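Local structure of beta-d-glucoside glucohydrolase (Hypocrea jecorina, 3ZZ1) at residues G554-Y559 with A643-P648; L334-N339 with L577-F582. The protein probably hydrolyses terminal, non-reducing beta-D-glucosyl residues, releasing beta-D-glucose, as a secreted family 3 glycoside hydrolase of cellulose degradation. One frame throughout, in Å; residues are numbered along the deposited sequence.

In the fold
The two contacts lie 31 Å apart between centres, and their nearest atoms stay about 12 Å from each other. Their segments alternate along the chain, in the order 334-339, 554-559, 577-582, 643-648. Contact 2 sets the edge strand 332-336 of a six-stranded mixed sheet against the loop that leads into strand 582-591. Contact 1 joins the loop before helix 559-564 to the loop between strands 629-638 and 650-659, part of the fibronectin type III-like domain. Helix 559-564 and the chain after it connect 554-559 to 577-582. The C-terminal beta-rich part of the chain is thus tied back to earlier parts at separate places.

Contact 1 (G554-Y559 with A643-P648); sequences GLFIDY and APRTPP
Phe556 and Pro647 bring the two backbones closest, with their CA atoms 6.3 Å apart. Both segments are loop where they meet, and no hydrogen bond joins them. Beyond Phe556 the first segment turns away toward helix 559-564.

The ring of Phe556 is held on both faces. Its CG is anti to the carbonyl carbon (chi1 -62°), which sets the ring between Arg645 and Pro647. On one face the guanidinium of Arg645 lies nearly flat, its plane 20° from that of the ring. Arg645 CZ sits 3.5 Å from Phe556 CZ in this cation-pi stack. Phe556 CZ lies under the middle of the guanidinium, and Arg645 NH2 stands over the ring nearer its rim. The side chain of Arg645 is extended from CG to NE and carries the group across the ring. Its NH2 also forms a salt bridge with Asp564, of helix 559-564, which is likely to limit how far the group can turn. On the opposite face Pro647 CG makes a CH-pi contact, over the ring centre and 12° off the normal. This joins the region of the family 3 C-terminal domain to a loop between two strands of the fibronectin type III-like domain. An alanine in place of Phe556 would probably leave the guanidinium without its flat support and open a gap above the Pro647 ring.

Leu555 widens the apolar patch. Its CB rests 3.9 Å from Pro647 CD, and the two side chains cross at about a right angle. Leu555 CD1 comes to 4.1 Å from Arg645 O, a carbonyl that also accepts a hydrogen bond from Arg179. Pro648 CD reaches Phe556 CE2 obliquely at 4.1 Å.

Contact 2 (L334-N339 with L577-F582); sequences LKNDAN and LSYTKF
Leu334 meets Leu577 through its backbone: its carbonyl O lies 3.4 Å from Leu577 CD1. Here the two chains run closest, CA to CA 5.9 Å. The Leu334 side chain points away from 577-582, onto Val500 and Trp502 of strand 497-502. Its carbonyl O is also hydrogen-bonded to Tyr575 OH.

Lys335 meets Leu577 through its main chain, with Lys335 CA 3.8 Å from Leu577 CD1. One methyl of Leu577 therefore lies against the backbone of successive strand residues. Leu577 CG stands anti to its own carbonyl carbon (chi1 -62°), and the branch reaches toward the strand. Lys335 NZ makes a salt bridge of 2.7 Å to Asp337 OD2, two residues on along the same segment.

Strand 332-336 is the edge of a six-stranded mixed sheet, pairing antiparallel with 497-502. Leu334 and Lys335 both face Val500, which makes a classic beta bulge. The second segment lies beside this edge strand, and Leu577 is also backbone-bonded to Leu333.

Asn336 continues the contact. Its N lies 3.7 Å from Leu577 CD1, and its CB faces the same methyl at 4.3 Å. Its CG is anti to the backbone N (chi1 -167°), which sends the amide end toward Tyr579. That end nears the CD1-CE1 side of the ring obliquely, the two planes 54° apart. Leu341 touches both side chains, while Tyr579 OH is hydrogen-bonded to Val517 O.

Ser578, the residue before Tyr579, shapes the second segment. Ser578 OG accepts from Thr580 N at 3.1 Å in an ST turn, and it is also hydrogen-bonded to Ser523 OG.

Contact 1 (G554-Y559 with A643-P648)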
loop_
_atom_site.group_PDB
_atom_site.type_symbol
_atom_site.label_atom_id
_atom_site.label_comp_id
_atom_site.label_asym_id
_atom_site.label_seq_id
_atom_site.Cartn_x
_atom_site.Cartn_y
_atom_site.Cartn_z
ATOM N N GLY A 554 -8.019 15.865 -11.300
ATOM C CA GLY A 554 -6.801 16.491 -10.788
ATOM C C GLY A 554 -6.481 16.068 -9.367
ATOM O O GLY A 554 -6.407 14.873 -9.070
ATOM N N LEU A 555 -6.309 17.053 -8.490
ATOM C CA LEU A 555 -5.933 16.806 -7.096
ATOM C C LEU A 555 -7.065 16.261 -6.222
ATOM O O LEU A 555 -6.823 15.837 -5.092
ATOM C CB LEU A 555 -5.388 18.087 -6.458
ATOM C CG LEU A 555 -4.089 18.676 -7.007
ATOM C CD1 LEU A 555 -3.818 19.993 -6.300
ATOM C CD2 LEU A 555 -2.921 17.697 -6.821
ATOM N N PHE A 556 -8.286 16.269 -6.748
ATOM C CA PHE A 556 -9.478 15.964 -5.956
ATOM C C PHE A 556 -9.928 14.512 -6.114
ATOM O O PHE A 556 -10.877 14.220 -6.845
ATOM C CB PHE A 556 -10.616 16.935 -6.309
ATOM C CG PHE A 556 -10.308 18.376 -6.003
ATOM C CD1 PHE A 556 -9.497 19.131 -6.852
ATOM C CD2 PHE A 556 -10.840 18.987 -4.869
ATOM C CE1 PHE A 556 -9.212 20.463 -6.573
ATOM C CE2 PHE A 556 -10.561 20.323 -4.582
ATOM C CZ PHE A 556 -9.740 21.062 -5.437
ATOM N N ILE A 557 -9.224 13.609 -5.434
ATOM C CA ILE A 557 -9.593 12.192 -5.388
ATOM C C ILE A 557 -10.108 11.805 -3.999
ATOM O O ILE A 557 -9.767 12.449 -2.998
ATOM C CB ILE A 557 -8.423 11.248 -5.821
ATOM C CG1 ILE A 557 -7.267 11.273 -4.807
ATOM C CG2 ILE A 557 -7.954 11.604 -7.239
ATOM C CD1 ILE A 557 -6.247 10.135 -4.969
ATOM N N ASP A 558 -10.935 10.759 -3.958
ATOM C CA ASP A 558 -11.492 10.217 -2.713
ATOM C C ASP A 558 -12.050 11.332 -1.814
ATOM O O ASP A 558 -12.875 12.125 -2.263
ATOM C CB ASP A 558 -10.457 9.336 -1.989
ATOM C CG ASP A 558 -11.084 8.447 -0.916
ATOM O OD1 ASP A 558 -11.618 7.366 -1.246
ATOM O OD2 ASP A 558 -11.017 8.826 0.268
ATOM N N TYR A 559 -11.581 11.415 -0.569
ATOM C CA TYR A 559 -12.155 12.341 0.416
ATOM C C TYR A 559 -12.056 13.815 0.014
ATOM O O TYR A 559 -12.868 14.633 0.443
ATOM C CB TYR A 559 -11.574 12.102 1.818
ATOM C CG TYR A 559 -10.144 12.560 2.037
ATOM C CD1 TYR A 559 -9.872 13.848 2.492
ATOM C CD2 TYR A 559 -9.069 11.694 1.827
ATOM C CE1 TYR A 559 -8.565 14.279 2.710
ATOM C CE2 TYR A 559 -7.757 12.113 2.039
ATOM C CZ TYR A 559 -7.516 13.412 2.481
ATOM O OH TYR A 559 -6.230 13.849 2.708
ATOM N N ALA A 643 -3.536 30.787 -2.169
ATOM C CA ALA A 643 -2.742 29.777 -2.865
ATOM C C ALA A 643 -3.561 29.142 -3.994
ATOM O O ALA A 643 -4.792 29.170 -3.941
ATOM C CB ALA A 643 -2.276 28.710 -1.874
ATOM N N PRO A 644 -2.887 28.562 -5.014
ATOM C CA PRO A 644 -3.620 27.925 -6.118
ATOM C C PRO A 644 -4.590 26.869 -5.604
ATOM O O PRO A 644 -4.340 26.270 -4.557
ATOM C CB PRO A 644 -2.505 27.269 -6.941
ATOM C CG PRO A 644 -1.309 28.108 -6.665
ATOM C CD PRO A 644 -1.430 28.462 -5.209
ATOM N N ARG A 645 -5.686 26.658 -6.330
ATOM C CA ARG A 645 -6.745 25.750 -5.895
ATOM C C ARG A 645 -6.185 24.436 -5.353
ATOM O O ARG A 645 -5.488 23.701 -6.060
ATOM C CB ARG A 645 -7.751 25.491 -7.019
ATOM C CG ARG A 645 -9.026 24.803 -6.546
ATOM C CD ARG A 645 -10.093 24.797 -7.619
ATOM N NE ARG A 645 -11.272 24.044 -7.198
ATOM C CZ ARG A 645 -11.655 22.880 -7.714
ATOM N NH1 ARG A 645 -10.965 22.312 -8.696
ATOM N NH2 ARG A 645 -12.743 22.285 -7.251
ATOM N N THR A 646 -6.490 24.183 -4.082
ATOM C CA THR A 646 -6.029 22.997 -3.364
ATOM C C THR A 646 -7.235 22.357 -2.663
ATOM O O THR A 646 -8.178 23.065 -2.297
ATOM C CB THR A 646 -4.934 23.376 -2.326
ATOM O OG1 THR A 646 -4.044 24.345 -2.895
ATOM C CG2 THR A 646 -4.115 22.167 -1.905
ATOM N N PRO A 647 -7.231 21.013 -2.487
ATOM C CA PRO A 647 -8.348 20.436 -1.725
ATOM C C PRO A 647 -8.521 21.092 -0.348
ATOM O O PRO A 647 -7.523 21.438 0.286
ATOM C CB PRO A 647 -7.933 18.976 -1.561
ATOM C CG PRO A 647 -7.173 18.676 -2.797
ATOM C CD PRO A 647 -6.461 19.961 -3.187
ATOM N N PRO A 648 -9.780 21.260 0.114
ATOM C CA PRO A 648 -10.040 21.999 1.356
ATOM C C PRO A 648 -9.262 21.445 2.553
ATOM O O PRO A 648 -8.769 22.223 3.365
ATOM C CB PRO A 648 -11.554 21.846 1.567
ATOM C CG PRO A 648 -11.990 20.770 0.639
ATOM C CD PRO A 648 -11.023 20.755 -0.496
#

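Contact 2 (L334-N339 with L577-F582)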
loop_
_atom_site.group_PDB
_atom_site.type_symbol
_atom_site.label_atom_id
_atom_site.label_comp_id
_atom_site.label_asym_id
_atom_site.label_seq_id
_atom_site.Cartn_x
_atom_site.Cartn_y
_atom_site.Cartn_z
ATOM N N LEU A 334 -17.122 -0.145 12.085
ATOM C CA LEU A 334 -17.891 0.869 11.355
ATOM C C LEU A 334 -19.202 1.204 12.048
ATOM O O LEU A 334 -19.623 2.364 12.071
ATOM C CB LEU A 334 -18.182 0.401 9.922
ATOM C CG LEU A 334 -17.021 0.273 8.930
ATOM C CD1 LEU A 334 -17.516 -0.336 7.618
ATOM C CD2 LEU A 334 -16.333 1.613 8.680
ATOM N N LYS A 335 -19.847 0.179 12.596
ATOM C CA LYS A 335 -21.110 0.346 13.296
ATOM C C LYS A 335 -21.120 -0.544 14.529
ATOM O O LYS A 335 -20.754 -1.719 14.458
ATOM C CB LYS A 335 -22.268 -0.022 12.371
ATOM C CG LYS A 335 -23.601 0.594 12.734
ATOM C CD LYS A 335 -24.712 -0.101 11.967
ATOM C CE LYS A 335 -25.937 0.781 11.801
ATOM N NZ LYS A 335 -26.619 1.044 13.084
ATOM N N ASN A 336 -21.529 0.024 15.659
ATOM C CA ASN A 336 -21.665 -0.740 16.891
ATOM C C ASN A 336 -22.836 -0.228 17.720
ATOM O O ASN A 336 -22.664 0.298 18.820
ATOM C CB ASN A 336 -20.359 -0.730 17.694
ATOM C CG ASN A 336 -20.352 -1.757 18.825
ATOM O OD1 ASN A 336 -19.610 -1.612 19.798
ATOM N ND2 ASN A 336 -21.177 -2.789 18.699
ATOM N N ASP A 337 -24.031 -0.391 17.161
ATOM C CA ASP A 337 -25.269 0.020 17.808
ATOM C C ASP A 337 -25.591 -0.893 18.980
ATOM O O ASP A 337 -25.276 -2.089 18.945
ATOM C CB ASP A 337 -26.420 0.009 16.798
ATOM C CG ASP A 337 -26.584 1.339 16.076
ATOM O OD1 ASP A 337 -25.619 2.141 16.023
ATOM O OD2 ASP A 337 -27.696 1.581 15.549
ATOM N N ALA A 338 -26.212 -0.317 20.008
ATOM C CA ALA A 338 -26.612 -1.033 21.224
ATOM C C ALA A 338 -25.447 -1.720 21.933
ATOM O O ALA A 338 -25.653 -2.553 22.818
ATOM C CB ALA A 338 -27.741 -2.037 20.925
ATOM N N ASN A 339 -24.227 -1.358 21.539
ATOM C CA ASN A 339 -23.004 -1.992 22.038
ATOM C C ASN A 339 -23.076 -3.525 22.102
ATOM O O ASN A 339 -22.721 -4.139 23.112
ATOM C CB ASN A 339 -22.584 -1.371 23.376
ATOM C CG ASN A 339 -22.047 0.042 23.217
ATOM O OD1 ASN A 339 -21.060 0.267 22.511
ATOM N ND2 ASN A 339 -22.697 1.002 23.865
ATOM N N LEU A 577 -14.581 3.345 14.636
ATOM C CA LEU A 577 -15.132 3.328 15.986
ATOM C C LEU A 577 -14.213 2.562 16.930
ATOM O O LEU A 577 -13.308 1.837 16.496
ATOM C CB LEU A 577 -16.549 2.734 16.007
ATOM C CG LEU A 577 -17.669 3.437 15.224
ATOM C CD1 LEU A 577 -18.986 2.696 15.407
ATOM C CD2 LEU A 577 -17.837 4.905 15.629
ATOM N N SER A 578 -14.448 2.757 18.223
ATOM C CA SER A 578 -13.708 2.102 19.283
ATOM C C SER A 578 -14.722 1.579 20.295
ATOM O O SER A 578 -15.908 1.910 20.208
ATOM C CB SER A 578 -12.771 3.112 19.946
ATOM O OG SER A 578 -12.134 2.563 21.086
ATOM N N TYR A 579 -14.262 0.767 21.243
ATOM C CA TYR A 579 -15.103 0.345 22.367
ATOM C C TYR A 579 -15.101 1.391 23.481
ATOM O O TYR A 579 -15.747 1.216 24.513
ATOM C CB TYR A 579 -14.665 -1.019 22.919
ATOM C CG TYR A 579 -14.911 -2.195 21.992
ATOM C CD1 TYR A 579 -15.913 -2.151 21.014
ATOM C CD2 TYR A 579 -14.159 -3.363 22.110
ATOM C CE1 TYR A 579 -16.140 -3.236 20.167
ATOM C CE2 TYR A 579 -14.383 -4.452 21.267
ATOM C CZ TYR A 579 -15.371 -4.380 20.305
ATOM O OH TYR A 579 -15.586 -5.449 19.474
ATOM N N THR A 580 -14.366 2.475 23.267
ATOM C CA THR A 580 -14.321 3.577 24.221
ATOM C C THR A 580 -14.385 4.924 23.487
ATOM O O THR A 580 -14.520 4.957 22.256
ATOM C CB THR A 580 -13.095 3.464 25.167
ATOM O OG1 THR A 580 -13.230 4.398 26.244
ATOM C CG2 THR A 580 -11.764 3.696 24.424
ATOM N N LYS A 581 -14.319 6.022 24.240
ATOM C CA LYS A 581 -14.327 7.369 23.660
ATOM C C LYS A 581 -13.054 8.125 24.040
ATOM O O LYS A 581 -12.430 7.822 25.048
ATOM C CB LYS A 581 -15.560 8.161 24.119
ATOM C CG LYS A 581 -16.905 7.527 23.781
ATOM C CD LYS A 581 -17.209 7.570 22.278
ATOM C CE LYS A 581 -18.624 7.074 21.988
ATOM N NZ LYS A 581 -19.654 7.870 22.716
ATOM N N PHE A 582 -12.681 9.107 23.226
ATOM C CA PHE A 582 -11.480 9.896 23.459
ATOM C C PHE A 582 -11.811 11.376 23.309
ATOM O O PHE A 582 -12.573 11.753 22.414
ATOM C CB PHE A 582 -10.388 9.526 22.446
ATOM C CG PHE A 582 -10.023 8.064 22.438
ATOM C CD1 PHE A 582 -9.055 7.567 23.311
ATOM C CD2 PHE A 582 -10.641 7.182 21.549
ATOM C CE1 PHE A 582 -8.713 6.223 23.302
ATOM C CE2 PHE A 582 -10.298 5.829 21.535
ATOM C CZ PHE A 582 -9.332 5.352 22.415
#